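Local coordinates for bile salt hydrolase/transferase (Clostridium perfringens, PDB 2BJF), which hydrolyses the amide bond of glycine- and taurine-conjugated bile salts, releasing free bile acids, and also acts as a bile acid N-acyltransferase, at residues 59-64 with 131-136; 27-32 with 314-319; 104-109 with 142-147; 88-93 with 125-130. One frame throughout, in Å; residues are numbered along the deposited sequence. Where two conformers were deposited one is given.

Contact 1 (59-64 with 131-136). With DXC ((3alpha,5beta,12alpha)-3,12-dihydroxycholan-24-oic acid), chain B.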
# COMPACT_ATOMS: atom_id res chain seq x y z
N THR A 59 30.14 6.38 23.37
CA THR A 59 31.52 6.65 23.00
C THR A 59 32.13 7.69 23.94
O THR A 59 31.41 8.47 24.58
CB THR A 59 31.64 7.10 21.51
OG1 THR A 59 33.03 7.17 21.15
CG2 THR A 59 30.97 8.45 21.26
N ILE A 60 33.45 7.67 24.03
CA ILE A 60 34.17 8.66 24.83
C ILE A 60 34.78 9.69 23.87
O ILE A 60 35.77 9.42 23.19
CB ILE A 60 35.24 8.00 25.74
CG1 ILE A 60 34.59 6.95 26.64
CG2 ILE A 60 35.95 9.06 26.58
CD1 ILE A 60 35.55 5.95 27.25
N PHE A 61 34.15 10.85 23.82
CA PHE A 61 34.52 11.92 22.89
C PHE A 61 35.16 13.06 23.66
O PHE A 61 34.56 13.60 24.60
CB PHE A 61 33.29 12.41 22.13
CG PHE A 61 33.61 13.27 20.94
CD1 PHE A 61 33.82 12.69 19.68
CD2 PHE A 61 33.68 14.65 21.06
CE1 PHE A 61 34.10 13.49 18.58
CE2 PHE A 61 33.97 15.45 19.95
CZ PHE A 61 34.18 14.87 18.71
N ASP A 62 36.38 13.42 23.27
CA ASP A 62 37.17 14.46 23.94
C ASP A 62 37.26 14.19 25.45
O ASP A 62 37.16 15.12 26.27
CB ASP A 62 36.59 15.85 23.65
CG ASP A 62 37.62 16.96 23.76
OD1 ASP A 62 38.73 16.80 23.20
OD2 ASP A 62 37.32 17.99 24.39
N ASP A 63 37.45 12.92 25.80
CA ASP A 63 37.55 12.43 27.19
C ASP A 63 36.22 12.39 27.96
O ASP A 63 36.20 12.12 29.17
CB ASP A 63 38.63 13.22 27.98
CG ASP A 63 39.41 12.34 28.95
OD1 ASP A 63 38.93 11.24 29.31
OD2 ASP A 63 40.52 12.75 29.36
N TYR A 64 35.11 12.63 27.26
CA TYR A 64 33.79 12.66 27.90
C TYR A 64 32.84 11.58 27.36
O TYR A 64 32.67 11.46 26.15
CB TYR A 64 33.15 14.05 27.75
CG TYR A 64 31.97 14.29 28.67
CD1 TYR A 64 32.17 14.67 29.99
CD2 TYR A 64 30.66 14.13 28.21
CE1 TYR A 64 31.10 14.90 30.85
CE2 TYR A 64 29.58 14.35 29.06
CZ TYR A 64 29.80 14.73 30.37
OH TYR A 64 28.74 14.95 31.22
N ILE A 131 24.32 22.88 23.25
CA ILE A 131 25.71 23.14 23.61
C ILE A 131 26.59 22.05 23.00
O ILE A 131 26.33 20.86 23.23
CB ILE A 131 25.92 23.19 25.15
CG1 ILE A 131 25.05 24.28 25.80
CG2 ILE A 131 27.40 23.37 25.52
CD1 ILE A 131 25.31 25.71 25.32
N PRO A 132 27.60 22.43 22.20
CA PRO A 132 28.51 21.44 21.62
C PRO A 132 29.31 20.68 22.67
O PRO A 132 29.72 21.26 23.68
CB PRO A 132 29.45 22.29 20.74
CG PRO A 132 29.36 23.66 21.30
CD PRO A 132 27.96 23.81 21.80
N ILE A 133 29.51 19.38 22.44
CA ILE A 133 30.31 18.53 23.32
C ILE A 133 31.78 18.97 23.29
O ILE A 133 32.49 18.87 24.30
CB ILE A 133 30.16 17.02 22.94
CG1 ILE A 133 30.77 16.12 24.03
CG2 ILE A 133 30.74 16.73 21.55
CD1 ILE A 133 30.37 14.65 23.92
N SER A 134 32.21 19.46 22.13
CA SER A 134 33.56 19.97 21.91
C SER A 134 33.52 20.86 20.67
O SER A 134 32.70 20.63 19.77
CB SER A 134 34.55 18.82 21.71
OG SER A 134 35.88 19.29 21.72
N GLU A 135 34.39 21.87 20.64
CA GLU A 135 34.48 22.84 19.54
C GLU A 135 33.15 23.55 19.27
O GLU A 135 32.55 24.10 20.19
CB GLU A 135 35.03 22.17 18.27
CG GLU A 135 36.35 21.44 18.46
CD GLU A 135 37.06 21.15 17.16
OE1 GLU A 135 36.85 21.89 16.18
OE2 GLU A 135 37.86 20.19 17.12
N ASN A 136 32.70 23.53 18.02
CA ASN A 136 31.42 24.12 17.64
C ASN A 136 30.53 23.07 16.96
O ASN A 136 29.57 23.41 16.26
CB ASN A 136 31.62 25.34 16.73
CG ASN A 136 32.20 24.97 15.37
OD1 ASN A 136 32.86 23.94 15.20
ND2 ASN A 136 31.97 25.84 14.39
C1 DXC B . 29.07 14.84 16.45
C2 DXC B . 28.26 15.07 17.73
C3 DXC B . 28.89 14.42 18.97
C4 DXC B . 29.24 12.94 18.79
C5 DXC B . 30.03 12.75 17.49
C6 DXC B . 29.35 13.36 16.26
C7 DXC B . 27.98 14.68 20.19
C8 DXC B . 26.73 13.80 20.22
C9 DXC B . 27.00 12.31 19.96
C10 DXC B . 27.94 12.09 18.75
C11 DXC B . 25.70 11.57 19.64
C12 DXC B . 25.86 10.07 19.41
C13 DXC B . 26.84 9.82 18.25
C14 DXC B . 28.16 10.59 18.46
C15 DXC B . 24.49 11.73 20.57
C16 DXC B . 23.60 10.55 20.19
C17 DXC B . 24.38 9.72 19.15
C18 DXC B . 30.15 12.47 19.93
C19 DXC B . 23.92 8.24 19.11
O1 DXC B . 26.26 10.18 16.99
O2 DXC B . 28.33 15.33 15.33
C20 DXC B . 26.38 9.35 20.67
C21 DXC B . 22.47 8.12 18.63
C22 DXC B . 22.25 8.68 17.22
C23 DXC B . 21.04 8.09 16.54
O3 DXC B . 20.44 7.13 17.07
O4 DXC B . 20.68 8.59 15.45
C24 DXC B . 24.81 7.31 18.28
O HOH W 1 34.88 18.43 25.57
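Phe61 meets Ile133 and Ser134 where a beta hairpin and a loop close over the bound deoxycholate. Its CG lies anti to the backbone N (chi1 -167°), which carries the start of the ring toward segment 131-136. There CD2 lies 3.6 Å from CG2 of Ile133, the two side chains crossing obliquely, while CB of Ser134 sits at the ring edge, near its plane, 3.8 Å from Phe61 CE2. Phe61 and Ile133 also line the steroid pocket: Phe61 CD1 is 3.7 Å from C18 of deoxycholate, and Ile133 CG2 is also 3.7 Å from its C7. A flat ring and a branched aliphatic chain suit the largely apolar steroid skeleton, and each touches both the ligand and the other.

Asp62, one residue on, turns to polar partners. Its OD2 accepts a weak hydrogen bond from Ser134 OG at 3.3 Å, and a water lies 2.7 Å from OD2 and within hydrogen-bonding distance of Ile133 O as well. The carboxylate of exposed Asp62 suits this margin, and the short serine brings its hydroxyl up to it from a buried place.

Tyr64 ends the type I' turn that begins at Phe61, and mutual backbone bonds between Phe61 and Tyr64 close the turn. Its CD2 packs 4.3 Å from Ile133 CD1, while its hydroxyl is hydrogen-bonded to Asn104 OD1.

The turn joins strand 54-61 to strand 64-67, whose Thr66 also touches Ile133. Segment 131-136 belongs to the loop between strands 126-129 and 142-147; Asn41 and Ser43 bond to Ile133 O, and Ile137 packs on Phe61.

Contact 2 (27-32 with 314-319)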
# COMPACT_ATOMS: atom_id res chain seq x y z
N ASN A 27 32.57 5.16 16.83
CA ASN A 27 33.61 4.64 17.72
C ASN A 27 33.01 4.09 19.02
O ASN A 27 33.51 4.35 20.11
CB ASN A 27 34.66 5.71 18.02
CG ASN A 27 35.44 6.13 16.79
OD1 ASN A 27 35.71 5.33 15.89
ND2 ASN A 27 35.81 7.41 16.73
N GLN A 28 31.94 3.32 18.87
CA GLN A 28 31.16 2.85 20.01
C GLN A 28 31.83 1.73 20.79
O GLN A 28 32.56 0.91 20.23
CB GLN A 28 29.75 2.43 19.59
CG GLN A 28 29.67 1.33 18.54
CD GLN A 28 29.49 1.87 17.13
OE1 GLN A 28 30.18 2.80 16.71
NE2 GLN A 28 28.57 1.26 16.39
N SER A 29 31.58 1.74 22.09
CA SER A 29 31.90 0.63 22.97
C SER A 29 30.80 0.55 24.02
O SER A 29 29.99 1.48 24.14
CB SER A 29 33.27 0.84 23.64
OG SER A 29 33.25 1.98 24.49
N ILE A 30 30.74 -0.55 24.74
CA ILE A 30 29.81 -0.67 25.86
C ILE A 30 30.51 -0.10 27.09
O ILE A 30 31.56 -0.58 27.50
CB ILE A 30 29.33 -2.13 26.08
CG1 ILE A 30 28.65 -2.69 24.83
CG2 ILE A 30 28.36 -2.19 27.25
CD1 ILE A 30 29.60 -3.27 23.79
N ILE A 31 29.92 0.96 27.64
CA ILE A 31 30.54 1.75 28.70
C ILE A 31 29.87 1.52 30.05
O ILE A 31 28.64 1.65 30.17
CB ILE A 31 30.53 3.26 28.36
CG1 ILE A 31 31.23 3.52 27.02
CG2 ILE A 31 31.16 4.09 29.48
CD1 ILE A 31 31.02 4.92 26.48
N PHE A 32 30.67 1.19 31.06
CA PHE A 32 30.22 1.09 32.44
C PHE A 32 30.78 2.24 33.26
O PHE A 32 31.99 2.49 33.25
CB PHE A 32 30.64 -0.25 33.06
CG PHE A 32 30.39 -0.34 34.54
CD1 PHE A 32 29.12 -0.65 35.03
CD2 PHE A 32 31.42 -0.12 35.45
CE1 PHE A 32 28.88 -0.73 36.40
CE2 PHE A 32 31.19 -0.20 36.83
CZ PHE A 32 29.92 -0.51 37.30
N ILE A 314 35.91 4.34 34.88
CA ILE A 314 35.07 3.91 33.76
C ILE A 314 35.67 2.62 33.18
O ILE A 314 36.89 2.52 33.02
CB ILE A 314 34.96 5.00 32.66
CG1 ILE A 314 34.08 6.16 33.15
CG2 ILE A 314 34.40 4.42 31.36
CD1 ILE A 314 33.99 7.34 32.19
N LYS A 315 34.81 1.65 32.90
CA LYS A 315 35.21 0.39 32.27
C LYS A 315 34.50 0.26 30.93
O LYS A 315 33.29 0.46 30.84
CB LYS A 315 34.87 -0.80 33.18
CG LYS A 315 35.08 -2.18 32.57
CD LYS A 315 36.56 -2.57 32.52
CE LYS A 315 36.76 -3.85 31.73
NZ LYS A 315 38.17 -4.34 31.82
N THR A 316 35.26 -0.07 29.88
CA THR A 316 34.67 -0.27 28.55
C THR A 316 34.85 -1.71 28.07
O THR A 316 35.83 -2.37 28.42
CB THR A 316 35.25 0.70 27.49
OG1 THR A 316 36.62 0.39 27.24
CG2 THR A 316 35.11 2.15 27.93
N TYR A 317 33.90 -2.17 27.27
CA TYR A 317 33.98 -3.47 26.61
C TYR A 317 33.88 -3.30 25.09
O TYR A 317 33.09 -2.49 24.60
CB TYR A 317 32.88 -4.41 27.13
CG TYR A 317 33.18 -4.98 28.50
CD1 TYR A 317 34.01 -6.10 28.64
CD2 TYR A 317 32.65 -4.40 29.65
CE1 TYR A 317 34.29 -6.63 29.90
CE2 TYR A 317 32.93 -4.92 30.91
CZ TYR A 317 33.75 -6.04 31.03
OH TYR A 317 34.03 -6.56 32.27
N LYS A 318 34.69 -4.07 24.37
CA LYS A 318 34.84 -3.92 22.92
C LYS A 318 33.59 -4.33 22.13
O LYS A 318 33.02 -5.40 22.35
CB LYS A 318 36.05 -4.71 22.42
CG LYS A 318 36.47 -4.39 20.99
CD LYS A 318 37.63 -5.26 20.53
CE LYS A 318 37.92 -5.04 19.05
NZ LYS A 318 39.04 -5.89 18.56
N TYR A 319 33.18 -3.44 21.23
CA TYR A 319 32.07 -3.65 20.30
C TYR A 319 32.38 -4.83 19.38
O TYR A 319 33.36 -4.80 18.63
CB TYR A 319 31.86 -2.36 19.50
CG TYR A 319 30.69 -2.33 18.54
CD1 TYR A 319 29.39 -2.16 19.00
CD2 TYR A 319 30.90 -2.41 17.17
CE1 TYR A 319 28.31 -2.11 18.11
CE2 TYR A 319 29.84 -2.36 16.27
CZ TYR A 319 28.55 -2.20 16.75
OH TYR A 319 27.49 -2.15 15.87
O HOH W 2 34.63 -0.90 20.88
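An antiparallel strand pair joins residues near the N terminus to residues near the C terminus, with Ile30 facing Tyr317 and Phe32 facing Lys315 as hydrogen-bonded pairs. The short strands 29-32 and 315-318 run at 158° to each other. Ile30 N donates to Tyr317 O at 3.1 Å, and Tyr317 N returns a bond to Ile30 O at 2.8 Å. Phe32 and Lys315 repeat the exchange, the bond from Phe32 N to Lys315 O measuring 2.7 Å.

Between them Ile31 and Thr316 form a non-hydrogen-bonded pair. Beta-branched residues suit such extended backbone. Ile31 CG2 packs 3.8 Å from CG2 of Ile314, while Ile30 and Phe32 lie on the other face. Lys315 begins on that face too, its CB beside Phe32 CD2, but its chain leads away from segment 27-32, as befits an exposed amine.

Beyond the regular pairing, a water spans the backbones, donating to Gln28 O and accepting from Tyr319 N. Here Gln28 lies over one face of the Tyr319 ring. Its CG takes the crowded position between the backbone N and the carbonyl carbon (chi1 58°) and makes a CH-pi contact, 3.7 Å from the ring centroid. NE2 comes over the same ring, 3.5 Å from Tyr319 CZ, with amide and ring planes 56° apart, while OE1 is held by Phe26 N.

Strand 29-33 bonds on to strand 54-61, whose Leu55 and Met57 touch Ile30. The whole is the ladder of an antiparallel sheet, here in one of the sheets of an Ntn-hydrolase.

Contact 3 (104-109 with 142-147). With DXC ((3alpha,5beta,12alpha)-3,12-dihydroxycholan-24-oic acid), chain B.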
# COMPACT_ATOMS: atom_id res chain seq x y z
N ASN A 104 24.37 15.27 26.63
CA ASN A 104 24.41 14.79 28.01
C ASN A 104 23.06 14.31 28.56
O ASN A 104 22.99 13.81 29.68
CB ASN A 104 24.99 15.87 28.94
CG ASN A 104 25.56 15.30 30.23
OD1 ASN A 104 26.30 14.31 30.22
ND2 ASN A 104 25.22 15.93 31.35
N PHE A 105 21.99 14.46 27.77
CA PHE A 105 20.64 14.15 28.25
C PHE A 105 20.49 12.70 28.73
O PHE A 105 19.95 12.46 29.81
CB PHE A 105 19.57 14.47 27.20
CG PHE A 105 18.16 14.25 27.70
CD1 PHE A 105 17.51 15.23 28.42
CD2 PHE A 105 17.50 13.05 27.44
CE1 PHE A 105 16.21 15.03 28.89
CE2 PHE A 105 16.21 12.84 27.90
CZ PHE A 105 15.56 13.83 28.63
N LEU A 106 20.95 11.75 27.92
CA LEU A 106 20.80 10.33 28.25
C LEU A 106 21.50 10.00 29.58
O LEU A 106 20.90 9.37 30.46
CB LEU A 106 21.32 9.45 27.11
CG LEU A 106 20.66 8.08 26.96
CD1 LEU A 106 20.79 7.58 25.54
CD2 LEU A 106 21.24 7.05 27.93
N LEU A 107 22.75 10.43 29.71
CA LEU A 107 23.51 10.23 30.94
C LEU A 107 22.87 10.95 32.14
O LEU A 107 22.86 10.42 33.24
CB LEU A 107 24.97 10.66 30.77
CG LEU A 107 25.93 10.50 31.95
CD1 LEU A 107 26.00 9.06 32.44
CD2 LEU A 107 27.31 11.02 31.59
N TRP A 108 22.34 12.15 31.90
CA TRP A 108 21.66 12.92 32.94
C TRP A 108 20.46 12.16 33.52
O TRP A 108 20.24 12.17 34.73
CB TRP A 108 21.22 14.29 32.41
CG TRP A 108 20.39 15.10 33.36
CD1 TRP A 108 20.85 15.91 34.37
CD2 TRP A 108 18.96 15.20 33.40
NE1 TRP A 108 19.79 16.49 35.03
CE2 TRP A 108 18.62 16.07 34.45
CE3 TRP A 108 17.93 14.62 32.64
CZ2 TRP A 108 17.30 16.39 34.77
CZ3 TRP A 108 16.61 14.93 32.96
CH2 TRP A 108 16.31 15.81 34.01
N VAL A 109 19.71 11.49 32.65
CA VAL A 109 18.57 10.67 33.07
C VAL A 109 19.03 9.48 33.92
O VAL A 109 18.53 9.27 35.03
CB VAL A 109 17.74 10.17 31.86
CG1 VAL A 109 16.69 9.15 32.29
CG2 VAL A 109 17.07 11.34 31.16
N LEU A 142 17.86 14.62 18.19
CA LEU A 142 17.45 13.46 18.99
C LEU A 142 16.11 13.62 19.69
O LEU A 142 15.70 14.73 20.05
CB LEU A 142 18.50 13.13 20.05
CG LEU A 142 19.91 12.71 19.63
CD1 LEU A 142 20.86 12.91 20.80
CD2 LEU A 142 19.95 11.27 19.13
N HIS A 143 15.43 12.49 19.86
CA HIS A 143 14.38 12.35 20.87
C HIS A 143 14.63 11.07 21.66
O HIS A 143 15.41 10.21 21.23
CB HIS A 143 12.97 12.42 20.25
CG HIS A 143 12.62 11.30 19.33
ND1 HIS A 143 11.32 11.03 18.96
CD2 HIS A 143 13.39 10.38 18.70
CE1 HIS A 143 11.30 9.99 18.13
NE2 HIS A 143 12.54 9.58 17.96
N TRP A 144 14.01 10.95 22.83
CA TRP A 144 14.36 9.89 23.77
C TRP A 144 13.17 9.06 24.21
O TRP A 144 12.07 9.59 24.40
CB TRP A 144 15.08 10.46 25.00
CG TRP A 144 16.38 11.14 24.69
CD1 TRP A 144 17.63 10.60 24.76
CD2 TRP A 144 16.56 12.50 24.26
NE1 TRP A 144 18.58 11.53 24.40
CE2 TRP A 144 17.95 12.70 24.09
CE3 TRP A 144 15.68 13.56 24.01
CZ2 TRP A 144 18.48 13.93 23.68
CZ3 TRP A 144 16.21 14.78 23.59
CH2 TRP A 144 17.60 14.95 23.44
N MET A 145 13.40 7.76 24.38
CA MET A 145 12.44 6.88 25.04
C MET A 145 13.02 6.44 26.38
O MET A 145 14.19 6.07 26.47
CB MET A 145 12.12 5.67 24.17
CG MET A 145 11.03 4.77 24.74
SD MET A 145 10.49 3.51 23.56
CE MET A 145 9.46 2.49 24.61
N ILE A 146 12.20 6.51 27.42
CA ILE A 146 12.60 6.16 28.78
C ILE A 146 11.62 5.13 29.33
O ILE A 146 10.41 5.29 29.18
CB ILE A 146 12.66 7.42 29.70
CG1 ILE A 146 13.62 8.46 29.13
CG2 ILE A 146 13.08 7.03 31.12
CD1 ILE A 146 13.49 9.85 29.76
N SER A 147 12.15 4.07 29.93
CA SER A 147 11.34 2.95 30.40
C SER A 147 11.96 2.35 31.66
O SER A 147 13.18 2.41 31.83
CB SER A 147 11.22 1.89 29.30
OG SER A 147 10.13 1.02 29.54
C1 DXC B . 29.07 14.84 16.45
C2 DXC B . 28.26 15.07 17.73
C3 DXC B . 28.89 14.42 18.97
C4 DXC B . 29.24 12.94 18.79
C5 DXC B . 30.03 12.75 17.49
C6 DXC B . 29.35 13.36 16.26
C7 DXC B . 27.98 14.68 20.19
C8 DXC B . 26.73 13.80 20.22
C9 DXC B . 27.00 12.31 19.96
C10 DXC B . 27.94 12.09 18.75
C11 DXC B . 25.70 11.57 19.64
C12 DXC B . 25.86 10.07 19.41
C13 DXC B . 26.84 9.82 18.25
C14 DXC B . 28.16 10.59 18.46
C15 DXC B . 24.49 11.73 20.57
C16 DXC B . 23.60 10.55 20.19
C17 DXC B . 24.38 9.72 19.15
C18 DXC B . 30.15 12.47 19.93
C19 DXC B . 23.92 8.24 19.11
O1 DXC B . 26.26 10.18 16.99
O2 DXC B . 28.33 15.33 15.33
C20 DXC B . 26.38 9.35 20.67
C21 DXC B . 22.47 8.12 18.63
C22 DXC B . 22.25 8.68 17.22
C23 DXC B . 21.04 8.09 16.54
O3 DXC B . 20.44 7.13 17.07
O4 DXC B . 20.68 8.59 15.45
C24 DXC B . 24.81 7.31 18.28
O HOH W 3 21.63 12.38 24.93
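An aromatic pair, Phe105 on Trp144, carries most of this contact. Phe105 CD2 stands 3.3 Å above the indole plane, over its centre, and comes within 3.4 Å of Trp144 CD2. The planes are inclined at 43°, and the phenyl ring centroid lies 4.3 Å from that of the six-membered indole ring. Phe105 CG is anti to the backbone N (chi1 -176°), on a residue whose CB already points from the helix toward the strand. Leu142 CB lies over the opposite face, toward its rim, so hydrophobic atoms meet the indole from both sides.

Aliphatic contacts continue one helical turn on. Val109 and Ile146 meet tip to tip, with Val109 CG2 4.1 Å from Ile146 CD1. These branched chains bridge helix 105-112 and strand 142-147, an example of the helix-on-sheet packing that underlies the layered Ntn-hydrolase fold; helix 116-123 adds Val119, which touches both residues.

Polar contact is made through a water. It accepts from Leu106 N at 3.1 Å and from Trp144 NE1 at 3.2 Å, serving an amide at the start of the helix as well as the buried indole N-H.

The ligand touches the strand's first residue: Leu142 CD1 lies 3.7 Å from C16 of deoxycholate.

Contact 4 (88-93 with 125-130)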
# COMPACT_ATOMS: atom_id res chain seq x y z
N SER A 88 13.71 21.14 18.04
CA SER A 88 14.20 22.49 18.27
C SER A 88 14.85 22.62 19.65
O SER A 88 14.18 22.50 20.68
CB SER A 88 13.07 23.52 18.12
OG SER A 88 13.52 24.83 18.43
N TYR A 89 16.16 22.85 19.65
CA TYR A 89 16.90 23.11 20.88
C TYR A 89 17.14 24.61 21.04
O TYR A 89 17.25 25.33 20.04
CB TYR A 89 18.25 22.40 20.87
CG TYR A 89 18.23 20.92 20.55
CD1 TYR A 89 17.50 20.02 21.32
CD2 TYR A 89 18.98 20.42 19.48
CE1 TYR A 89 17.50 18.65 21.03
CE2 TYR A 89 18.99 19.06 19.18
CZ TYR A 89 18.25 18.19 19.95
OH TYR A 89 18.26 16.85 19.65
N SER A 90 17.22 25.08 22.28
CA SER A 90 17.62 26.46 22.55
C SER A 90 19.12 26.62 22.28
O SER A 90 19.89 25.68 22.46
CB SER A 90 17.27 26.87 23.98
OG SER A 90 18.07 26.19 24.93
N LYS A 91 19.51 27.82 21.84
CA LYS A 91 20.91 28.12 21.52
C LYS A 91 21.76 28.28 22.78
O LYS A 91 22.96 27.99 22.77
CB LYS A 91 21.01 29.39 20.67
CG LYS A 91 20.29 29.31 19.32
CD LYS A 91 20.49 30.57 18.48
CE LYS A 91 19.76 31.79 19.05
NZ LYS A 91 18.27 31.67 18.97
N GLU A 92 21.13 28.74 23.86
CA GLU A 92 21.79 28.94 25.14
C GLU A 92 20.87 28.54 26.29
O GLU A 92 19.70 28.23 26.07
CB GLU A 92 22.28 30.39 25.30
CG GLU A 92 21.23 31.47 25.02
CD GLU A 92 21.07 31.79 23.53
OE1 GLU A 92 22.08 32.11 22.87
OE2 GLU A 92 19.93 31.71 23.03
N ASP A 93 21.41 28.53 27.51
CA ASP A 93 20.63 28.24 28.71
C ASP A 93 19.45 29.20 28.86
O ASP A 93 19.58 30.40 28.61
CB ASP A 93 21.50 28.32 29.97
CG ASP A 93 22.48 27.16 30.10
OD1 ASP A 93 22.38 26.19 29.32
OD2 ASP A 93 23.35 27.23 30.99
N ASN A 125 10.28 21.15 34.42
CA ASN A 125 10.98 22.43 34.29
C ASN A 125 12.30 22.31 33.52
O ASN A 125 13.19 23.15 33.66
CB ASN A 125 11.21 23.05 35.68
CG ASN A 125 11.58 24.52 35.61
OD1 ASN A 125 11.00 25.29 34.84
ND2 ASN A 125 12.55 24.92 36.42
N ALA A 126 12.42 21.27 32.70
CA ALA A 126 13.65 21.03 31.95
C ALA A 126 13.66 21.69 30.58
O ALA A 126 12.61 21.98 30.00
CB ALA A 126 13.92 19.53 31.84
N ASN A 127 14.87 21.93 30.07
CA ASN A 127 15.09 22.47 28.74
C ASN A 127 16.35 21.86 28.14
O ASN A 127 17.38 21.80 28.81
CB ASN A 127 15.22 24.00 28.78
CG ASN A 127 15.58 24.59 27.43
OD1 ASN A 127 14.78 24.59 26.50
ND2 ASN A 127 16.80 25.11 27.33
N ILE A 128 16.26 21.41 26.90
CA ILE A 128 17.41 20.82 26.22
C ILE A 128 18.10 21.87 25.35
O ILE A 128 17.49 22.47 24.47
CB ILE A 128 17.02 19.54 25.44
CG1 ILE A 128 16.39 18.53 26.40
CG2 ILE A 128 18.24 18.94 24.76
CD1 ILE A 128 15.68 17.37 25.73
N VAL A 129 19.39 22.08 25.62
CA VAL A 129 20.16 23.16 25.00
C VAL A 129 21.24 22.63 24.04
O VAL A 129 21.92 21.65 24.34
CB VAL A 129 20.76 24.12 26.08
CG1 VAL A 129 21.61 23.36 27.10
CG2 VAL A 129 21.55 25.25 25.44
N ASP A 130 21.38 23.29 22.89
CA ASP A 130 22.33 22.87 21.86
C ASP A 130 23.75 23.36 22.15
O ASP A 130 24.32 24.15 21.39
CB ASP A 130 21.85 23.36 20.48
CG ASP A 130 22.50 22.61 19.32
OD1 ASP A 130 23.28 21.66 19.56
OD2 ASP A 130 22.24 22.98 18.16
O HOH W 4 24.41 26.72 20.88
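A single backbone bridge, Ser90 with Val129, fastens an irregular loop to strand 126-129 at the periphery of the subunit. Its firm bond runs from Asp130 N to Ser90 O, 2.8 Å long and nearly straight at 176°; the companion from Ser90 N to Ile128 O is weak at 3.4 Å.

The serine hydroxyl adds a second tie. OG stands between the backbone N and the carbonyl carbon (chi1 69°), where it accepts from Asn127 ND2 at 2.9 Å, the hydroxyl lying in the plane of the asparagine amide. It donates in turn to Glu92 O at 2.8 Å. A short hydroxyl residue suits this place because one atom can bind both the strand and its own loop. The ND2 of Asn127 is also hydrogen-bonded to Asn99 OD1.

Packing flanks these bonds. Ile128 CG2 lies 3.7 Å from Tyr89 CD1, and Tyr89 CB packs equally close to CB of Asp130. Val129 CG2, anti to the backbone N, rests 3.5 Å from the carbonyl carbon of Glu92. A water donates to both Lys91 O and Asp130 O. Tyrosine fits its position doubly, since beyond the packed ring its hydroxyl is bonded to Leu142 N.

The loop lies between strands 77-82 and 98-101. Strand 126-129 pairs in parallel with strand 98-101 through Thr98 and Ile100, while Leu163 of strand 163-167 touches Ile128 and Gln158 binds both Ser88 and Ile128 N.

How the contacts relate
From the N terminus, segment 27-32 comes first, and contact 2 closes the longest loop, pairing it with 314-319 and enclosing the other three contacts. Segment 59-64 opens contact 1, which ends at 131-136; contact 4, 88-93 with 125-130, is nested within it. Contact 3 starts at 104-109 and ends at 142-147, so it crosses both contact 1 and contact 4. Neighbouring strands 29-33 and 54-61 join contacts 1 and 2, with Thr59 OG1 probably bonded to Asn27 O. Ile128 CD1 of contact 4 packs against Trp144 and Phe105 of contact 3, and contacts 1 and 3 both touch the bound deoxycholate.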